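Local structure of kinesin-like protein KIF19 (Mus musculus, 5GSZ) at residues Leu16-Ile21 with Ile323-Thr328; Lys86-Gly91 with Asn314-Met319; Ile158-Asn163 with Ala182-Val187. The protein moves toward microtubule plus ends, driven by the ATP-binding kinesin motor domain described here, and regulates motile cilium length by depolymerizing microtubules at ciliary tips. All blocks are in the same frame, centred on the assembly; numbering follows the deposited sequence.

Contact 1: residues Leu16-Ile21 with Ile323-Thr328; sequences LRVRPI and ISPAST. With ADP (adenosine-5'-diphosphate), chain B.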
loop_
_atom_site.group_PDB
_atom_site.type_symbol
_atom_site.label_atom_id
_atom_site.label_comp_id
_atom_site.label_asym_id
_atom_site.label_seq_id
_atom_site.Cartn_x
_atom_site.Cartn_y
_atom_site.Cartn_z
ATOM N N LEU A 16 -11.344 -3.503 1.729
ATOM C CA LEU A 16 -11.253 -4.484 0.650
ATOM C C LEU A 16 -11.910 -3.936 -0.603
ATOM O O LEU A 16 -13.060 -3.483 -0.556
ATOM C CB LEU A 16 -11.877 -5.839 1.008
ATOM C CG LEU A 16 -11.373 -6.825 -0.068
ATOM C CD1 LEU A 16 -10.728 -8.080 0.531
ATOM C CD2 LEU A 16 -12.434 -7.187 -1.110
ATOM N N ARG A 17 -11.176 -3.991 -1.721
ATOM C CA ARG A 17 -11.656 -3.545 -3.023
ATOM C C ARG A 17 -11.771 -4.723 -3.976
ATOM O O ARG A 17 -10.789 -5.435 -4.212
ATOM C CB ARG A 17 -10.732 -2.497 -3.629
ATOM C CG ARG A 17 -11.308 -1.821 -4.858
ATOM C CD ARG A 17 -10.457 -0.646 -5.216
ATOM N NE ARG A 17 -11.058 0.176 -6.234
ATOM C CZ ARG A 17 -10.502 1.281 -6.697
ATOM N NH1 ARG A 17 -9.326 1.660 -6.229
ATOM N NH2 ARG A 17 -11.107 1.997 -7.634
ATOM N N VAL A 18 -12.962 -4.901 -4.546
ATOM C CA VAL A 18 -13.204 -5.864 -5.613
ATOM C C VAL A 18 -13.145 -5.131 -6.945
ATOM O O VAL A 18 -13.929 -4.203 -7.190
ATOM C CB VAL A 18 -14.561 -6.555 -5.437
ATOM C CG1 VAL A 18 -14.634 -7.758 -6.351
ATOM C CG2 VAL A 18 -14.797 -6.926 -3.961
ATOM N N ARG A 19 -12.223 -5.521 -7.804
ATOM C CA ARG A 19 -12.231 -4.893 -9.112
ATOM C C ARG A 19 -13.301 -5.555 -9.966
ATOM O O ARG A 19 -13.718 -6.672 -9.680
ATOM C CB ARG A 19 -10.866 -5.010 -9.774
ATOM C CG ARG A 19 -10.426 -6.429 -10.007
ATOM C CD ARG A 19 -9.198 -6.433 -10.889
ATOM N NE ARG A 19 -8.707 -7.771 -11.206
ATOM C CZ ARG A 19 -9.348 -8.642 -11.992
ATOM N NH1 ARG A 19 -10.530 -8.332 -12.510
ATOM N NH2 ARG A 19 -8.818 -9.833 -12.254
ATOM N N PRO A 20 -13.787 -4.887 -11.005
ATOM C CA PRO A 20 -14.686 -5.567 -11.941
ATOM C C PRO A 20 -14.021 -6.793 -12.546
ATOM O O PRO A 20 -12.798 -6.863 -12.682
ATOM C CB PRO A 20 -14.960 -4.506 -13.012
ATOM C CG PRO A 20 -14.650 -3.210 -12.334
ATOM C CD PRO A 20 -13.558 -3.482 -11.369
ATOM N N ILE A 21 -14.856 -7.761 -12.941
ATOM C CA ILE A 21 -14.352 -8.933 -13.650
ATOM C C ILE A 21 -13.795 -8.538 -15.019
ATOM O O ILE A 21 -14.238 -7.567 -15.650
ATOM C CB ILE A 21 -15.448 -10.010 -13.767
ATOM C CG1 ILE A 21 -14.830 -11.319 -14.282
ATOM C CG2 ILE A 21 -16.592 -9.523 -14.654
ATOM C CD1 ILE A 21 -15.583 -12.540 -13.900
ATOM N N ILE A 323 -8.995 -7.880 -4.549
ATOM C CA ILE A 323 -9.282 -9.203 -5.105
ATOM C C ILE A 323 -9.960 -9.066 -6.460
ATOM O O ILE A 323 -10.552 -8.036 -6.796
ATOM C CB ILE A 323 -10.181 -10.105 -4.214
ATOM C CG1 ILE A 323 -11.610 -9.564 -4.167
ATOM C CG2 ILE A 323 -9.584 -10.308 -2.810
ATOM C CD1 ILE A 323 -12.554 -10.406 -3.346
ATOM N N SER A 324 -9.864 -10.137 -7.228
ATOM C CA SER A 324 -10.716 -10.376 -8.376
ATOM C C SER A 324 -12.051 -10.968 -7.919
ATOM O O SER A 324 -12.106 -11.710 -6.930
ATOM C CB SER A 324 -10.036 -11.328 -9.349
ATOM O OG SER A 324 -10.899 -11.675 -10.412
ATOM N N PRO A 325 -13.147 -10.639 -8.595
ATOM C CA PRO A 325 -14.426 -11.303 -8.298
ATOM C C PRO A 325 -14.598 -12.611 -9.044
ATOM O O PRO A 325 -15.646 -13.250 -8.907
ATOM C CB PRO A 325 -15.462 -10.269 -8.760
ATOM C CG PRO A 325 -14.773 -9.518 -9.886
ATOM C CD PRO A 325 -13.277 -9.612 -9.652
ATOM N N ALA A 326 -13.576 -13.012 -9.799
ATOM C CA ALA A 326 -13.658 -14.147 -10.701
ATOM C C ALA A 326 -13.519 -15.484 -9.976
ATOM O O ALA A 326 -12.653 -15.661 -9.104
ATOM C CB ALA A 326 -12.570 -14.035 -11.762
ATOM N N SER A 327 -14.359 -16.443 -10.389
ATOM C CA SER A 327 -14.231 -17.818 -9.916
ATOM C C SER A 327 -12.845 -18.391 -10.200
ATOM O O SER A 327 -12.296 -19.118 -9.365
ATOM C CB SER A 327 -15.310 -18.702 -10.549
ATOM O OG SER A 327 -15.076 -18.924 -11.937
ATOM N N THR A 328 -12.248 -18.082 -11.358
ATOM C CA THR A 328 -10.912 -18.634 -11.591
ATOM C C THR A 328 -9.861 -18.106 -10.610
ATOM O O THR A 328 -8.714 -18.548 -10.676
ATOM C CB THR A 328 -10.429 -18.367 -13.022
ATOM O OG1 THR A 328 -10.435 -16.963 -13.278
ATOM C CG2 THR A 328 -11.327 -19.034 -14.004
HETATM P PB ADP B . -1.861 -4.798 -9.726
HETATM O O1B ADP B . -1.289 -3.404 -9.613
HETATM O O2B ADP B . -2.398 -5.271 -8.396
HETATM O O3B ADP B . -1.001 -5.765 -10.494
HETATM P PA ADP B . -3.269 -3.417 -11.718
HETATM O O1A ADP B . -4.137 -2.355 -11.117
HETATM O O2A ADP B . -1.876 -3.115 -12.211
HETATM O O3A ADP B . -3.155 -4.663 -10.684
HETATM O "O5'" ADP B . -3.964 -4.053 -13.015
HETATM C "C5'" ADP B . -5.346 -4.348 -13.121
HETATM C "C4'" ADP B . -5.784 -3.920 -14.506
HETATM O "O4'" ADP B . -7.184 -3.686 -14.430
HETATM C "C3'" ADP B . -5.166 -2.581 -14.813
HETATM O "O3'" ADP B . -5.202 -2.449 -16.235
HETATM C "C2'" ADP B . -6.102 -1.592 -14.152
HETATM O "O2'" ADP B . -6.175 -0.375 -14.905
HETATM C "C1'" ADP B . -7.449 -2.307 -14.175
HETATM N N9 ADP B . -8.171 -2.189 -12.884
HETATM C C8 ADP B . -7.744 -2.630 -11.681
HETATM N N7 ADP B . -8.646 -2.380 -10.692
HETATM C C5 ADP B . -9.682 -1.756 -11.278
HETATM C C6 ADP B . -10.957 -1.199 -10.812
HETATM N N6 ADP B . -11.308 -1.275 -9.504
HETATM N N1 ADP B . -11.752 -0.620 -11.738
HETATM C C2 ADP B . -11.409 -0.558 -13.035
HETATM N N3 ADP B . -10.251 -1.029 -13.526
HETATM C C4 ADP B . -9.367 -1.631 -12.712
#
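Strand 12-18 and the end of strand 315-323 run parallel, V18 facing I323 between two backbone bonds: I323 N reaches R17 O at 3.1 Å and R19 N reaches I323 O at 3.2 Å, both nearly along the C=O axis. V18 and I323 point to the same face of the sheet, V18 CG2 beside I323 CG1. The CG1-CD1 arm of I323 goes on to L16, its CD1 meeting L16 CD2 at 3.9 Å in a roughly right-angled crossing, while helix 330-340 packs against both. V18 CG1 meets P325 CB at 3.6 Å, and I21 CD1 extends the apolar seam to A326 CB at 4.0 Å. R19 holds CG in the crowded position between backbone N and carbonyl carbon (chi1 61°), and its chain then runs extended to NE. S324 CB lies over one guanidinium face, near its rim, while E25 takes both a salt bridge from R19 NH2 and a hydrogen bond with S324 OG, which also accepts from A326 N in an ST turn. An alanine in place of R19 would probably leave S324 CB without its cover and E25 without this charged partner. With R19 CB 3.6 Å from ADP N7 and P20 CD 3.4 Å from ADP N1, the strand end and the turn after it line the adenine part of the pocket through R17, R19 and P20 of the kinesin RxRP motif.

Contact 2: residues Lys86-Gly91 with Asn314-Met319; sequences KSLIEG and NSRTVM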
loop_
_atom_site.group_PDB
_atom_site.type_symbol
_atom_site.label_atom_id
_atom_site.label_comp_id
_atom_site.label_asym_id
_atom_site.label_seq_id
_atom_site.Cartn_x
_atom_site.Cartn_y
_atom_site.Cartn_z
ATOM N N LYS A 86 -8.188 10.257 2.901
ATOM C CA LYS A 86 -8.406 11.694 3.052
ATOM C C LYS A 86 -8.181 12.139 4.496
ATOM O O LYS A 86 -7.490 13.133 4.757
ATOM C CB LYS A 86 -9.819 12.061 2.591
ATOM C CG LYS A 86 -10.109 13.550 2.599
ATOM C CD LYS A 86 -11.597 13.785 2.548
ATOM C CE LYS A 86 -11.978 15.251 2.699
ATOM N NZ LYS A 86 -11.585 16.071 1.522
ATOM N N SER A 87 -8.743 11.393 5.452
ATOM C CA SER A 87 -8.689 11.759 6.859
ATOM C C SER A 87 -7.303 11.615 7.465
ATOM O O SER A 87 -7.105 12.045 8.603
ATOM C CB SER A 87 -9.667 10.909 7.658
ATOM O OG SER A 87 -9.206 9.571 7.798
ATOM N N LEU A 88 -6.348 11.008 6.761
ATOM C CA LEU A 88 -4.976 10.979 7.258
ATOM C C LEU A 88 -4.312 12.338 7.175
ATOM O O LEU A 88 -3.351 12.588 7.912
ATOM C CB LEU A 88 -4.121 9.986 6.466
ATOM C CG LEU A 88 -4.591 8.541 6.458
ATOM C CD1 LEU A 88 -3.658 7.696 5.597
ATOM C CD2 LEU A 88 -4.683 8.026 7.883
ATOM N N ILE A 89 -4.800 13.209 6.293
ATOM C CA ILE A 89 -4.031 14.381 5.895
ATOM C C ILE A 89 -3.836 15.337 7.067
ATOM O O ILE A 89 -2.717 15.815 7.305
ATOM C CB ILE A 89 -4.717 15.052 4.695
ATOM C CG1 ILE A 89 -4.654 14.100 3.507
ATOM C CG2 ILE A 89 -4.053 16.384 4.354
ATOM C CD1 ILE A 89 -5.504 14.488 2.379
ATOM N N GLU A 90 -4.909 15.617 7.822
ATOM C CA GLU A 90 -4.826 16.554 8.936
ATOM C C GLU A 90 -3.716 16.172 9.898
ATOM O O GLU A 90 -2.950 17.036 10.343
ATOM C CB GLU A 90 -6.162 16.625 9.673
ATOM N N GLY A 91 -3.595 14.878 10.204
ATOM C CA GLY A 91 -2.543 14.430 11.102
ATOM C C GLY A 91 -1.151 14.570 10.510
ATOM O O GLY A 91 -0.188 14.870 11.227
ATOM N N ASN A 314 1.413 6.492 18.142
ATOM C CA ASN A 314 0.537 7.543 17.619
ATOM C C ASN A 314 0.754 7.716 16.110
ATOM O O ASN A 314 1.157 8.768 15.619
ATOM C CB ASN A 314 0.762 8.847 18.378
ATOM N N SER A 315 0.485 6.642 15.372
ATOM C CA SER A 315 0.612 6.663 13.921
ATOM C C SER A 315 -0.397 5.703 13.308
ATOM O O SER A 315 -0.710 4.650 13.872
ATOM C CB SER A 315 2.028 6.302 13.467
ATOM O OG SER A 315 2.313 4.952 13.765
ATOM N N ARG A 316 -0.893 6.075 12.140
ATOM C CA ARG A 316 -2.029 5.407 11.530
ATOM C C ARG A 316 -1.576 4.549 10.355
ATOM O O ARG A 316 -0.556 4.831 9.711
ATOM C CB ARG A 316 -3.069 6.438 11.083
ATOM C CG ARG A 316 -3.706 7.183 12.247
ATOM C CD ARG A 316 -3.772 8.645 11.915
ATOM N NE ARG A 316 -2.429 9.170 11.643
ATOM C CZ ARG A 316 -2.177 10.274 10.937
ATOM N NH1 ARG A 316 -3.174 10.994 10.402
ATOM N NH2 ARG A 316 -0.914 10.655 10.752
ATOM N N THR A 317 -2.327 3.474 10.106
ATOM C CA THR A 317 -2.037 2.560 9.012
ATOM C C THR A 317 -3.339 2.186 8.337
ATOM O O THR A 317 -4.317 1.873 9.016
ATOM C CB THR A 317 -1.317 1.294 9.489
ATOM O OG1 THR A 317 -0.092 1.661 10.128
ATOM C CG2 THR A 317 -1.003 0.369 8.304
ATOM N N VAL A 318 -3.327 2.213 7.006
ATOM C CA VAL A 318 -4.467 1.880 6.166
ATOM C C VAL A 318 -4.006 0.838 5.163
ATOM O O VAL A 318 -3.139 1.122 4.330
ATOM C CB VAL A 318 -5.006 3.116 5.429
ATOM C CG1 VAL A 318 -6.158 2.726 4.496
ATOM C CG2 VAL A 318 -5.423 4.171 6.416
ATOM N N MET A 319 -4.576 -0.357 5.229
ATOM C CA MET A 319 -4.327 -1.366 4.206
ATOM C C MET A 319 -5.537 -1.478 3.302
ATOM O O MET A 319 -6.668 -1.578 3.785
ATOM C CB MET A 319 -4.023 -2.741 4.788
ATOM C CG MET A 319 -3.903 -3.770 3.676
ATOM S SD MET A 319 -3.571 -5.454 4.204
ATOM C CE MET A 319 -4.994 -5.765 5.218
#
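A helix laid against the central sheet, the recurring layer of the kinesin alpha/beta motor fold, is joined here to strand 315-323 mainly through R316 and L88. R316 leaves the strand toward the helical segment, with CG anti to its carbonyl carbon (chi1 -66°). Its CB meets L88 CD2 at 3.9 Å, and CD passes the same methyl at 4.2 Å, so that the two side chains slide past each other in opposite directions. Bends at chi2 and chi3 then carry the guanidinium over to the backbone of 86-91. There NH1 donates to L88 O at 3.0 Å, on a lone pair in the carbonyl plane, although the N-H...O angle of 138° makes the bond far from straight. G91, having no side chain, lets the group come close: its CA lies 3.6 Å from NH1. The other terminal nitrogen, NH2, makes a weak bond to N97 O, at the start of the neighbouring strand 97-103. L88 thus serves twice, its carbonyl accepting from the arginine while the end of its side chain reaches the sheet, where A98 and V100 also touch it. Two residues along the strand from R316, V318 CG2 receives L88 CD1 at 4.0 Å.

Contact 3: residues Ile158-Asn163 with Ala182-Val187; sequences IRDLLN and AGITEV
The hydrogen bonds between the two segments both end on OD2 of D160, the last residue of strand 157-160. With CG anti to the backbone N (chi1 176°), this side chain points to the loop 182-187, and its two oxygens divide the work. OD2 accepts twice from T185: from OG1 at 2.7 Å, on the syn lone pair, and from the backbone N at 3.1 Å, which arrives from above the carboxylate plane. The N-H...O angle of the second bond, 166°, shows it to be nearly straight. OD1 turns back to its own segment and takes L162 N at 2.8 Å, again from above the plane, so that the carboxylate is held from both segments and its rotation is fixed. Three donors on one acid would be expected to favour its ionised form.

Van der Waals contacts surround these bonds. I184 CG1 lies against the carboxylate carbon, 3.6 Å from D160 CG, while its side chain also touches S149 and L151 of strand 142-154. N163 CB rests beside T185 OG1, at 3.6 Å. The apolar pair is L162 CD1 with V187 CG2, 3.9 Å apart, the two side chains crossing at about a right angle.

Backbone bonds to strand 142-154 place both segments in the fold: L161 pairs with Y150 and V187 with M148, while S149 OG is bonded to T185 O. The chain of 158-163 bends away in a type I beta turn, D160 O accepting from N163 N. An Asx turn thus overlaps a type I beta turn at the end of an outermost strand of the kinesin central sheet, and the same aspartate ties loop 182-187 to it.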
loop_
_atom_site.group_PDB
_atom_site.type_symbol
_atom_site.label_atom_id
_atom_site.label_comp_id
_atom_site.label_asym_id
_atom_site.label_seq_id
_atom_site.Cartn_x
_atom_site.Cartn_y
_atom_site.Cartn_z
ATOM N N ILE A 158 17.281 -0.962 -3.713
ATOM C CA ILE A 158 16.541 0.286 -3.770
ATOM C C ILE A 158 16.998 1.092 -4.970
ATOM O O ILE A 158 18.195 1.310 -5.162
ATOM C CB ILE A 158 16.720 1.087 -2.478
ATOM C CG1 ILE A 158 16.304 0.214 -1.293
ATOM C CG2 ILE A 158 15.916 2.388 -2.570
ATOM C CD1 ILE A 158 16.748 0.741 0.048
ATOM N N ARG A 159 16.042 1.558 -5.759
ATOM C CA ARG A 159 16.294 2.474 -6.860
ATOM C C ARG A 159 15.425 3.710 -6.699
ATOM O O ARG A 159 14.330 3.645 -6.132
ATOM C CB ARG A 159 16.003 1.802 -8.212
ATOM C CG ARG A 159 17.002 0.686 -8.570
ATOM C CD ARG A 159 16.553 -0.167 -9.765
ATOM N NE ARG A 159 16.305 0.612 -10.975
ATOM C CZ ARG A 159 15.110 0.752 -11.534
ATOM N NH1 ARG A 159 14.061 0.159 -10.981
ATOM N NH2 ARG A 159 14.962 1.478 -12.640
ATOM N N ASP A 160 15.923 4.841 -7.205
ATOM C CA ASP A 160 15.158 6.087 -7.269
ATOM C C ASP A 160 14.329 6.063 -8.543
ATOM O O ASP A 160 14.871 6.160 -9.642
ATOM C CB ASP A 160 16.086 7.299 -7.248
ATOM C CG ASP A 160 15.339 8.636 -7.400
ATOM O OD1 ASP A 160 14.098 8.656 -7.577
ATOM O OD2 ASP A 160 16.010 9.692 -7.345
ATOM N N LEU A 161 13.014 5.949 -8.405
ATOM C CA LEU A 161 12.198 5.832 -9.604
ATOM C C LEU A 161 12.142 7.116 -10.418
ATOM O O LEU A 161 11.652 7.078 -11.551
ATOM C CB LEU A 161 10.782 5.402 -9.238
ATOM C CG LEU A 161 10.664 3.977 -8.734
ATOM C CD1 LEU A 161 9.252 3.773 -8.177
ATOM C CD2 LEU A 161 11.003 2.980 -9.856
ATOM N N LEU A 162 12.600 8.245 -9.868
ATOM C CA LEU A 162 12.547 9.521 -10.570
ATOM C C LEU A 162 13.875 9.887 -11.210
ATOM O O LEU A 162 13.947 10.885 -11.929
ATOM C CB LEU A 162 12.110 10.644 -9.624
ATOM C CG LEU A 162 10.735 10.474 -8.989
ATOM C CD1 LEU A 162 10.376 11.674 -8.128
ATOM C CD2 LEU A 162 9.692 10.255 -10.047
ATOM N N ASN A 163 14.912 9.096 -10.969
ATOM C CA ASN A 163 16.265 9.288 -11.464
ATOM C C ASN A 163 16.961 7.925 -11.420
ATOM O O ASN A 163 17.833 7.687 -10.569
ATOM C CB ASN A 163 16.967 10.358 -10.625
ATOM C CG ASN A 163 18.395 10.610 -11.061
ATOM O OD1 ASN A 163 19.348 10.173 -10.405
ATOM N ND2 ASN A 163 18.555 11.326 -12.164
ATOM N N ALA A 182 19.542 7.526 1.088
ATOM C CA ALA A 182 20.657 8.421 0.821
ATOM C C ALA A 182 20.786 8.765 -0.658
ATOM O O ALA A 182 21.168 7.911 -1.468
ATOM C CB ALA A 182 21.949 7.784 1.327
ATOM N N GLY A 183 20.468 10.011 -1.018
ATOM C CA GLY A 183 20.692 10.533 -2.356
ATOM C C GLY A 183 19.460 10.688 -3.229
ATOM O O GLY A 183 19.595 11.068 -4.397
ATOM N N ILE A 184 18.270 10.427 -2.718
ATOM C CA ILE A 184 17.103 10.322 -3.584
ATOM C C ILE A 184 16.566 11.711 -3.927
ATOM O O ILE A 184 16.587 12.641 -3.115
ATOM C CB ILE A 184 16.030 9.427 -2.924
ATOM C CG1 ILE A 184 14.858 9.173 -3.872
ATOM C CG2 ILE A 184 15.544 10.028 -1.605
ATOM C CD1 ILE A 184 13.916 8.119 -3.374
ATOM N N THR A 185 16.077 11.836 -5.155
ATOM C CA THR A 185 15.422 13.042 -5.639
ATOM C C THR A 185 14.244 13.461 -4.756
ATOM O O THR A 185 13.531 12.629 -4.189
ATOM C CB THR A 185 14.945 12.785 -7.059
ATOM O OG1 THR A 185 16.068 12.379 -7.842
ATOM C CG2 THR A 185 14.298 14.013 -7.668
ATOM N N GLU A 186 14.025 14.776 -4.664
ATOM C CA GLU A 186 12.948 15.336 -3.856
ATOM C C GLU A 186 12.238 16.435 -4.626
ATOM O O GLU A 186 12.845 17.462 -4.932
ATOM C CB GLU A 186 13.492 15.880 -2.542
ATOM C CG GLU A 186 14.022 14.793 -1.654
ATOM C CD GLU A 186 14.693 15.349 -0.446
ATOM O OE1 GLU A 186 14.926 16.576 -0.419
ATOM O OE2 GLU A 186 14.987 14.566 0.475
ATOM N N VAL A 187 10.948 16.225 -4.901
ATOM C CA VAL A 187 10.088 17.128 -5.659
ATOM C C VAL A 187 9.283 17.998 -4.693
ATOM O O VAL A 187 9.047 17.620 -3.538
ATOM C CB VAL A 187 9.172 16.291 -6.581
ATOM C CG1 VAL A 187 8.154 17.158 -7.326
ATOM C CG2 VAL A 187 10.012 15.505 -7.561
#

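How the contacts relate
All three contacts draw on the one mixed central sheet of the motor domain, but at different places. Contacts 1 and 2 use opposite ends of strand 315-323 and stand with centres about 26 Å apart; in contact 1 this strand pairs with its neighbour 12-18, in contact 2 it receives a helix. Contact 3 lies at the far edge, about 34 Å from contact 1 and 24 Å from contact 2, centre to centre, and touches neither. Contact 1 alone reaches the nucleotide, with the side chain of R19 about 11 Å from the bound magnesium; contacts 2 and 3 are structural packing away from that pocket. In sequence, 158-187 falls within 86-319, itself within 16-328.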